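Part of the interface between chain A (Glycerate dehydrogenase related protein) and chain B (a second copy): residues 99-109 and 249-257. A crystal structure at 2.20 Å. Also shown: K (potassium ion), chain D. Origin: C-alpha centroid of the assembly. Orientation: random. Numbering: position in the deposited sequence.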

# COMPACT_ATOMS: atom_id res chain seq x y z
N ASN A 99 -7.88 5.41 -9.75
CA ASN A 99 -9.14 5.29 -10.49
C ASN A 99 -9.36 3.85 -10.91
O ASN A 99 -9.73 3.57 -12.05
N ILE A 100 -9.12 2.93 -9.99
CA ILE A 100 -9.26 1.51 -10.27
C ILE A 100 -10.65 1.10 -10.71
O ILE A 100 -10.80 0.28 -11.61
N LEU A 101 -11.69 1.67 -10.10
CA LEU A 101 -13.05 1.29 -10.47
C LEU A 101 -13.45 1.76 -11.86
O LEU A 101 -13.94 0.99 -12.67
N GLU A 102 -13.25 3.04 -12.11
CA GLU A 102 -13.62 3.60 -13.39
C GLU A 102 -12.87 2.96 -14.54
O GLU A 102 -13.47 2.61 -15.56
N ASN A 103 -11.57 2.77 -14.39
CA ASN A 103 -10.81 2.15 -15.47
C ASN A 103 -11.15 0.69 -15.68
O ASN A 103 -11.22 0.23 -16.81
N ASN A 104 -11.38 -0.04 -14.59
CA ASN A 104 -11.72 -1.44 -14.71
C ASN A 104 -12.99 -1.61 -15.50
O ASN A 104 -13.07 -2.48 -16.37
N GLU A 105 -13.98 -0.79 -15.20
CA GLU A 105 -15.27 -0.84 -15.89
C GLU A 105 -15.10 -0.63 -17.38
O GLU A 105 -15.65 -1.37 -18.20
N LEU A 106 -14.34 0.40 -17.71
CA LEU A 106 -14.06 0.74 -19.10
C LEU A 106 -13.37 -0.40 -19.79
O LEU A 106 -13.83 -0.91 -20.80
N MSE A 107 -12.24 -0.81 -19.22
CA MSE A 107 -11.49 -1.87 -19.82
C MSE A 107 -12.32 -3.12 -20.03
O MSE A 107 -12.11 -3.80 -21.01
N LYS A 108 -13.27 -3.43 -19.16
CA LYS A 108 -14.08 -4.62 -19.38
C LYS A 108 -15.19 -4.40 -20.39
O LYS A 108 -15.81 -5.36 -20.84
N ALA A 109 -15.44 -3.14 -20.72
CA ALA A 109 -16.44 -2.81 -21.73
C ALA A 109 -15.71 -2.83 -23.08
O ALA A 109 -16.29 -2.56 -24.11
N ASN B 249 -13.10 -12.99 -12.82
CA ASN B 249 -11.94 -12.97 -11.94
C ASN B 249 -10.73 -12.20 -12.44
O ASN B 249 -9.64 -12.74 -12.59
N ALA B 250 -10.92 -10.91 -12.71
CA ALA B 250 -9.85 -10.04 -13.15
C ALA B 250 -10.22 -8.59 -12.91
O ALA B 250 -11.39 -8.24 -12.87
N ILE B 251 -9.20 -7.77 -12.71
CA ILE B 251 -9.36 -6.34 -12.53
C ILE B 251 -8.30 -5.83 -13.48
O ILE B 251 -7.14 -6.25 -13.44
N LEU B 252 -8.71 -4.93 -14.36
CA LEU B 252 -7.80 -4.45 -15.38
C LEU B 252 -7.66 -2.95 -15.43
O LEU B 252 -8.54 -2.20 -15.02
N SER B 253 -6.53 -2.52 -15.96
CA SER B 253 -6.28 -1.11 -16.14
C SER B 253 -5.54 -0.94 -17.47
O SER B 253 -4.76 -1.79 -17.88
N PRO B 254 -5.79 0.18 -18.17
CA PRO B 254 -5.21 0.54 -19.47
C PRO B 254 -3.74 1.03 -19.55
O PRO B 254 -3.49 2.16 -19.99
N HIS B 255 -2.78 0.20 -19.14
CA HIS B 255 -1.38 0.58 -19.24
C HIS B 255 -1.12 1.97 -18.66
O HIS B 255 -0.48 2.80 -19.30
N VAL B 256 -1.62 2.22 -17.45
CA VAL B 256 -1.44 3.52 -16.80
C VAL B 256 -0.60 3.42 -15.53
O VAL B 256 -0.45 4.39 -14.82
N ALA B 257 -0.05 2.24 -15.26
CA ALA B 257 0.75 2.05 -14.05
C ALA B 257 1.91 3.05 -13.92
O ALA B 257 2.12 3.62 -12.85

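The contact sets a helix of chain A that begins at I100(A) across a short strand of chain B, residues 250-252, and the loop that follows it. The axes pass 7.3 Å apart at 103°, close to perpendicular. The helical repeat brings one stripe to the strand and the loop after it: I100(A), N103(A), N104(A), M107(A) and K108(A), the familiar i, i+3, i+4, i+7, i+8 pattern.

N99(A), at the N-cap position, makes no capping bond with its side chain and stays out of reach of chain B. I100(A) opens the stripe. Its CA-to-CB bond points sideways, but in the m, m rotamer its side chain still reaches the partner, CG2 lying 4.0 Å from CG2 of I251(B), itself m, t. The backbone of I100(A) contributes as well: water 1 donates to O of I100(A) at 2.9 Å and to O of L252(B) at 2.7 Å, bridging two carbonyls that could not bond to each other. L101(A) points away, and E102(A) is out of reach.

N103(A), chi1 m, points toward chain B, and its CB packs 3.7 Å from CD of P254(B). Its amide end comes near V256(B), with ND2 4.3 Å from CG2. The backbone of this valine helps hold a potassium ion, bound by O of V256(B) at 3.0 Å, O of A257(B) at 3.3 Å, water 2 and atoms elsewhere in the structure.

At N104(A) the backbones come closest, its CA 5.0 Å from CA of L252(B). That approach brings CA of N104(A) to 3.3 Å from O of L252(B), a CA-H...O contact. The side chain, chi1 t, leaves sideways and carries its amide to the strand backbone around I251(B) and L252(B). E105(A) points away and is exposed, while L106(A) lies sideways without contact.

M107(A), a selenomethionine, points toward the partner with chi1 and chi2 both m and has 80 Å² covered. Its CB meets CB of L252(B) at 4.1 Å, CG lies 3.4 Å from CD of P254(B), and SE sits 4.0 Å from C of S253(B). The proline ring thus packs against both N103(A) and M107(A), one helical turn apart.

K108(A) closes the stripe. From a sideways start, an m, t, t, t chain extends until NZ donates a hydrogen bond to O of A250(B) at 2.6 Å; on the way CG passes 4.4 Å from CD1 of L252(B). The rule: I100(A) and M107(A) supply apolar contacts, the asparagines sit between them where the backbones are nearest, a water joins two carbonyls, and a long lysine donates to a strand carbonyl.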

# COMPACT_ATOMS: atom_id res chain seq x y z
CB ASN A 99 -9.09 6.15 -11.76
CG ASN A 99 -8.74 7.60 -11.48
OD1 ASN A 99 -7.92 8.19 -12.19
ND2 ASN A 99 -9.34 8.17 -10.45
CB ILE A 100 -8.87 0.67 -9.03
CG1 ILE A 100 -7.37 0.85 -8.73
CG2 ILE A 100 -9.23 -0.79 -9.24
CD1 ILE A 100 -6.44 0.32 -9.78
CB LEU A 101 -14.06 1.81 -9.45
CG LEU A 101 -14.29 1.02 -8.17
CD1 LEU A 101 -12.99 0.86 -7.37
CD2 LEU A 101 -15.39 1.74 -7.37
CB GLU A 102 -13.43 5.11 -13.38
CG GLU A 102 -14.16 5.80 -12.22
CD GLU A 102 -13.30 5.96 -10.96
OE1 GLU A 102 -12.35 5.17 -10.75
OE2 GLU A 102 -13.57 6.89 -10.18
CB ASN A 103 -9.30 2.33 -15.24
CG ASN A 103 -8.88 3.76 -15.37
OD1 ASN A 103 -9.62 4.59 -15.89
ND2 ASN A 103 -7.67 4.06 -14.89
CB ASN A 104 -11.89 -2.12 -13.36
CG ASN A 104 -12.37 -3.55 -13.49
OD1 ASN A 104 -13.47 -3.90 -13.05
ND2 ASN A 104 -11.54 -4.40 -14.10
CB GLU A 105 -16.19 0.25 -15.35
CG GLU A 105 -17.61 0.04 -15.74
CD GLU A 105 -18.53 0.75 -14.78
OE1 GLU A 105 -18.79 1.95 -14.99
OE2 GLU A 105 -18.98 0.10 -13.81
CB LEU A 106 -13.16 1.96 -19.20
CG LEU A 106 -13.85 3.31 -19.05
CD1 LEU A 106 -12.81 4.41 -19.25
CD2 LEU A 106 -15.01 3.41 -20.05
CB MSE A 107 -10.22 -2.13 -19.00
CG MSE A 107 -9.17 -1.03 -19.19
SE MSE A 107 -8.05 -1.35 -20.55
CE MSE A 107 -7.98 -3.11 -20.58
CB LYS A 108 -14.66 -5.14 -18.07
CG LYS A 108 -13.61 -5.88 -17.31
CD LYS A 108 -14.15 -6.42 -16.04
CE LYS A 108 -13.10 -7.22 -15.32
NZ LYS A 108 -13.69 -7.77 -14.08
CB ALA A 109 -17.04 -1.42 -21.45
CB ASN B 249 -11.52 -14.41 -11.55
CG ASN B 249 -11.53 -15.38 -12.74
OD1 ASN B 249 -10.95 -16.46 -12.67
ND2 ASN B 249 -12.20 -14.99 -13.83
CB ALA B 250 -9.57 -10.27 -14.64
CB ILE B 251 -9.03 -5.85 -11.11
CG1 ILE B 251 -9.88 -6.59 -10.08
CG2 ILE B 251 -9.28 -4.36 -11.02
CD1 ILE B 251 -9.70 -6.08 -8.67
CB LEU B 252 -8.27 -4.92 -16.75
CG LEU B 252 -8.59 -6.41 -16.92
CD1 LEU B 252 -9.34 -6.63 -18.24
CD2 LEU B 252 -7.30 -7.22 -16.87
CB SER B 253 -5.48 -0.52 -14.97
OG SER B 253 -4.25 -1.17 -14.76
CB PRO B 254 -6.20 1.57 -20.00
CG PRO B 254 -6.65 2.25 -18.74
CD PRO B 254 -6.88 1.09 -17.82
CB HIS B 255 -0.99 0.58 -20.72
CG HIS B 255 0.44 0.22 -20.98
ND1 HIS B 255 0.79 -0.91 -21.69
CD2 HIS B 255 1.59 0.80 -20.60
CE1 HIS B 255 2.11 -1.01 -21.73
NE2 HIS B 255 2.62 0.02 -21.07
CB VAL B 256 -2.80 4.13 -16.40
CG1 VAL B 256 -3.61 4.55 -17.64
CG2 VAL B 256 -3.57 3.13 -15.54
CB ALA B 257 1.28 0.61 -13.98
K K D . -0.96 4.19 -11.86
O HOH W 1 -8.35 -0.37 -13.06
O HOH W 2 0.54 4.66 -9.82